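Local coordinates for saframycin Mx1 synthetase B (Legionella pneumophila subsp. pneumophila, PDB 3KXW), which belongs to the ANL superfamily of AMP-binding enzymes and binds 5'-O-[(S)-(dodecanoyloxy)(hydroxy)phosphoryl]adenosine in a pocket, at residues A[70-74]-A[96-100]; A[93-97]-A[216-220]. All coordinates share one frame. Numbering follows the deposited sequence.

Contact 1. Residues A[70-74]-A[96-100]; sequences LLFAP and YPPAQ
Where neighbouring parallel strands of an alpha/beta sheet run out, the loops that follow can pack against each other through apolar side chains and proline rings, and residues 70-74 and 96-100 illustrate this. Leu70 and Leu71 end a strand; Phe72 is extended, Ala73 and Pro74 polyproline-II-like. Opposite, Tyr96 and Pro97 are polyproline-II-like, Pro98 centres an inverse gamma turn, and Gln100 takes the N-cap position of the next helix. The closest CA atoms, Leu71 and Pro97, are 5.6 Å apart. Pro97 is the bump: its CD sits 3.3 Å from Phe72 O and its CG 3.5 Å from Ala73 N, while Ala73 CB, 4.4 Å from Pro97 CG, borders the hollow. Leu71, chi1 t and chi2 t, reaches across so that CD2 lies 3.6 Å from Pro97 CA and CD1 3.8 Å from Pro98 CD, filling the angle between the two prolines. The Phe72 ring packs on helix 76-87. Strand 118-121 flanks Leu71, and helix 123-129 closes over the cluster, His125 touching Leu71 and Pro97, Phe129 touching Pro98.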
# COMPACT_ATOMS: atom_id res chain seq x y z
N LEU A 70 1.31 -16.29 6.54
CA LEU A 70 1.78 -15.51 7.68
C LEU A 70 0.66 -14.60 8.14
O LEU A 70 0.36 -13.62 7.49
CB LEU A 70 2.98 -14.66 7.31
CG LEU A 70 4.16 -15.45 6.74
CD1 LEU A 70 5.32 -14.50 6.40
CD2 LEU A 70 4.64 -16.49 7.75
N LEU A 71 0.04 -14.97 9.26
CA LEU A 71 -1.10 -14.22 9.75
C LEU A 71 -0.63 -13.38 10.92
O LEU A 71 -0.47 -13.89 12.04
CB LEU A 71 -2.23 -15.18 10.15
CG LEU A 71 -3.64 -14.69 10.41
CD1 LEU A 71 -4.57 -15.89 10.61
CD2 LEU A 71 -3.67 -13.78 11.64
N PHE A 72 -0.36 -12.09 10.66
CA PHE A 72 0.21 -11.20 11.67
C PHE A 72 -0.29 -9.78 11.50
O PHE A 72 -0.42 -9.29 10.37
CB PHE A 72 1.74 -11.14 11.56
CG PHE A 72 2.43 -12.39 12.00
CD1 PHE A 72 2.74 -12.58 13.35
CD2 PHE A 72 2.77 -13.37 11.07
CE1 PHE A 72 3.37 -13.76 13.77
CE2 PHE A 72 3.41 -14.54 11.47
CZ PHE A 72 3.71 -14.74 12.83
N ALA A 73 -0.52 -9.11 12.63
CA ALA A 73 -0.61 -7.66 12.64
C ALA A 73 0.81 -7.11 12.40
O ALA A 73 1.80 -7.83 12.55
CB ALA A 73 -1.17 -7.17 13.98
N PRO A 74 0.90 -5.82 12.04
CA PRO A 74 2.22 -5.21 11.90
C PRO A 74 3.06 -5.39 13.17
O PRO A 74 2.52 -5.36 14.27
CB PRO A 74 1.90 -3.73 11.70
CG PRO A 74 0.50 -3.70 11.14
CD PRO A 74 -0.19 -4.85 11.85
N TYR A 96 -3.47 -9.95 6.24
CA TYR A 96 -4.08 -9.22 7.35
C TYR A 96 -4.82 -10.20 8.25
O TYR A 96 -5.51 -11.08 7.75
CB TYR A 96 -5.13 -8.23 6.82
CG TYR A 96 -4.61 -7.08 5.99
CD1 TYR A 96 -4.26 -5.86 6.59
CD2 TYR A 96 -4.51 -7.18 4.60
CE1 TYR A 96 -3.79 -4.78 5.83
CE2 TYR A 96 -4.03 -6.11 3.83
CZ TYR A 96 -3.68 -4.92 4.46
OH TYR A 96 -3.20 -3.87 3.70
N PRO A 97 -4.70 -10.04 9.57
CA PRO A 97 -5.53 -10.88 10.45
C PRO A 97 -7.01 -10.72 10.08
O PRO A 97 -7.46 -9.59 9.85
CB PRO A 97 -5.21 -10.32 11.84
CG PRO A 97 -3.80 -9.86 11.71
CD PRO A 97 -3.70 -9.27 10.32
N PRO A 98 -7.75 -11.84 9.97
CA PRO A 98 -9.13 -11.86 9.46
C PRO A 98 -10.12 -11.43 10.54
O PRO A 98 -10.96 -12.23 10.97
CB PRO A 98 -9.34 -13.32 9.05
CG PRO A 98 -8.41 -14.11 9.95
CD PRO A 98 -7.25 -13.19 10.30
N ALA A 99 -10.01 -10.18 10.96
CA ALA A 99 -10.73 -9.69 12.14
C ALA A 99 -12.22 -9.48 11.88
O ALA A 99 -13.02 -9.47 12.82
CB ALA A 99 -10.09 -8.42 12.66
N GLN A 100 -12.59 -9.29 10.63
CA GLN A 100 -13.99 -9.07 10.29
C GLN A 100 -14.38 -9.86 9.05
O GLN A 100 -13.56 -10.54 8.43
CB GLN A 100 -14.30 -7.57 10.12
CG GLN A 100 -14.02 -6.67 11.35
CD GLN A 100 -15.01 -6.88 12.49
OE1 GLN A 100 -16.10 -7.40 12.29
NE2 GLN A 100 -14.62 -6.47 13.69

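Contact 2. Residues A[93-97]-A[216-220]; sequences VPIYP and PPHHD. With 1ZZ (5'-O-[(S)-(dodecanoyloxy)(hydroxy)phosphoryl]adenosine), chain B.
Tyr96 and His218 each lay a carbon, backbone CA of Tyr96 and side-chain CB of His218, over the other's ring face. His218 CB lies 3.8 Å from the Tyr96 ring centroid and Tyr96 CA 4.0 Å from that of His218, a reciprocal pair of CH-pi contacts; the rings are oblique, centroids 4.5 Å apart and planes at 32°. Tyr96 (chi1 m, chi2 -91°) follows strand residues 93-95 and leaves sideways, but its ring end comes nearer, OH lying 3.6 Å from Pro216 CB. Residues 216-219 form a type I turn, with a weak bond of 3.4 Å from His219 N to Pro216 O. His218 (chi1 m) points at the strand end, the CA atoms of Pro94 and His218 being closest, 6.1 Å apart. His219, which with Asp220 belongs to the ligand pocket, N-caps helix 220-233; its NE2 makes a weak 2.9 Å hydrogen bond to O4 of 1ZZ. The contact joins edge strand 91-95, backed by helix 101-114 and paired with strand 67-71, to the loop between strand 210-213 and helix 220-233.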
# COMPACT_ATOMS: atom_id res chain seq x y z
N VAL A 93 3.53 -16.04 2.45
CA VAL A 93 2.23 -15.50 2.04
C VAL A 93 1.61 -14.69 3.18
O VAL A 93 0.86 -15.22 4.01
CB VAL A 93 1.23 -16.61 1.57
CG1 VAL A 93 -0.06 -15.95 1.04
CG2 VAL A 93 1.88 -17.51 0.49
N PRO A 94 1.92 -13.39 3.23
CA PRO A 94 1.41 -12.50 4.27
C PRO A 94 -0.06 -12.15 4.11
O PRO A 94 -0.48 -11.82 3.00
CB PRO A 94 2.24 -11.22 4.08
CG PRO A 94 3.42 -11.60 3.31
CD PRO A 94 2.95 -12.74 2.41
N ILE A 95 -0.83 -12.18 5.20
CA ILE A 95 -2.21 -11.73 5.16
C ILE A 95 -2.57 -10.92 6.41
O ILE A 95 -2.03 -11.16 7.48
CB ILE A 95 -3.22 -12.91 5.04
CG1 ILE A 95 -3.21 -13.77 6.31
CG2 ILE A 95 -2.93 -13.76 3.82
CD1 ILE A 95 -4.33 -14.86 6.36
N TYR A 96 -3.47 -9.95 6.24
CA TYR A 96 -4.08 -9.22 7.35
C TYR A 96 -4.82 -10.20 8.25
O TYR A 96 -5.51 -11.08 7.75
CB TYR A 96 -5.13 -8.23 6.82
CG TYR A 96 -4.61 -7.08 5.99
CD1 TYR A 96 -4.26 -5.86 6.59
CD2 TYR A 96 -4.51 -7.18 4.60
CE1 TYR A 96 -3.79 -4.78 5.83
CE2 TYR A 96 -4.03 -6.11 3.83
CZ TYR A 96 -3.68 -4.92 4.46
OH TYR A 96 -3.20 -3.87 3.70
N PRO A 97 -4.70 -10.04 9.57
CA PRO A 97 -5.53 -10.88 10.45
C PRO A 97 -7.01 -10.72 10.08
O PRO A 97 -7.46 -9.59 9.85
CB PRO A 97 -5.21 -10.32 11.84
CG PRO A 97 -3.80 -9.86 11.71
CD PRO A 97 -3.70 -9.27 10.32
N PRO A 216 0.98 -0.26 5.84
CA PRO A 216 0.62 -1.67 5.99
C PRO A 216 1.76 -2.57 5.48
O PRO A 216 2.15 -2.42 4.33
CB PRO A 216 -0.59 -1.84 5.06
CG PRO A 216 -1.14 -0.47 4.85
CD PRO A 216 -0.05 0.55 5.17
N PRO A 217 2.28 -3.48 6.32
CA PRO A 217 3.32 -4.40 5.83
C PRO A 217 2.72 -5.48 4.91
O PRO A 217 3.47 -6.28 4.38
CB PRO A 217 3.87 -5.06 7.12
CG PRO A 217 2.95 -4.70 8.22
CD PRO A 217 1.90 -3.72 7.72
N HIS A 218 1.40 -5.48 4.73
CA HIS A 218 0.74 -6.47 3.86
C HIS A 218 0.44 -5.92 2.44
O HIS A 218 -0.26 -6.55 1.63
CB HIS A 218 -0.55 -6.96 4.48
CG HIS A 218 -0.45 -7.27 5.95
ND1 HIS A 218 -0.18 -8.54 6.43
CD2 HIS A 218 -0.61 -6.49 7.05
CE1 HIS A 218 -0.19 -8.52 7.76
NE2 HIS A 218 -0.44 -7.29 8.15
N HIS A 219 0.94 -4.72 2.17
CA HIS A 219 0.88 -4.10 0.84
C HIS A 219 2.35 -3.94 0.40
O HIS A 219 3.23 -3.76 1.23
CB HIS A 219 0.17 -2.76 0.96
CG HIS A 219 0.15 -1.95 -0.30
ND1 HIS A 219 1.10 -0.99 -0.59
CD2 HIS A 219 -0.71 -1.96 -1.35
CE1 HIS A 219 0.82 -0.44 -1.76
NE2 HIS A 219 -0.27 -1.02 -2.25
N ASP A 220 2.61 -4.05 -0.90
CA ASP A 220 3.97 -3.92 -1.43
C ASP A 220 4.81 -2.73 -0.90
O ASP A 220 5.94 -2.92 -0.51
CB ASP A 220 3.98 -3.96 -2.96
CG ASP A 220 3.07 -2.92 -3.58
OD1 ASP A 220 2.63 -2.00 -2.85
OD2 ASP A 220 2.82 -3.02 -4.81
P 1ZZ B . -0.31 -2.07 -5.94
C1 1ZZ B . 11.57 3.42 0.60
N1 1ZZ B . -0.73 3.75 -8.65
O1 1ZZ B . 0.78 0.91 -5.18
C2 1ZZ B . 10.19 3.61 -0.03
N2 1ZZ B . 1.25 4.64 -8.11
O2 1ZZ B . 1.12 -1.40 -5.42
C3 1ZZ B . 10.20 3.36 -1.54
N3 1ZZ B . -1.75 5.85 -9.84
O3 1ZZ B . -0.01 -3.26 -6.70
C4 1ZZ B . 8.77 3.12 -2.07
N4 1ZZ B . -0.23 7.71 -9.79
O4 1ZZ B . -1.20 -2.42 -4.65
C5 1ZZ B . 8.66 3.31 -3.59
N5 1ZZ B . 1.94 7.65 -8.92
O5 1ZZ B . -1.18 -0.98 -6.86
C6 1ZZ B . 7.18 3.18 -3.98
O6 1ZZ B . -1.74 1.63 -7.85
C7 1ZZ B . 6.67 3.46 -5.42
O7 1ZZ B . -2.84 1.99 -10.51
C8 1ZZ B . 5.16 3.45 -5.70
O8 1ZZ B . -1.34 0.06 -10.88
C9 1ZZ B . 4.70 1.99 -5.91
C10 1ZZ B . 3.23 1.72 -5.51
C11 1ZZ B . 3.00 0.19 -5.52
C12 1ZZ B . 1.51 -0.09 -5.81
C13 1ZZ B . -0.60 -0.34 -7.98
C14 1ZZ B . -1.52 0.55 -8.55
C15 1ZZ B . -1.10 1.03 -9.98
C16 1ZZ B . -1.79 2.14 -10.18
C17 1ZZ B . -1.68 2.75 -8.86
C18 1ZZ B . 0.57 3.56 -8.03
C19 1ZZ B . 0.37 5.64 -8.79
C20 1ZZ B . -0.75 5.09 -9.14
C21 1ZZ B . -1.54 7.11 -10.12
C22 1ZZ B . 0.64 7.08 -9.20

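How the contacts relate
The two contacts, with centres about 8 Å apart, share Tyr96 and Pro97, one short loop serving two partners. In chain order come 70-74, the overlapping 93-97 and 96-100, and, well over a hundred residues later, 216-220. Strands 67-71 and 91-95 are parallel neighbours in one sheet, tied by probable hydrogen bonds from Leu70 N to Val93 O (2.8 Å) and from Ile95 N to Leu70 O (3.0 Å). Segment 216-220 follows strand 210-213 of another sheet, and Pro217 CD packs 3.7 Å from Pro74 CG. Together the contacts link the strand ends of the first sheet to the ligand-binding loop, all four segments belonging to the AMP-binding enzyme region.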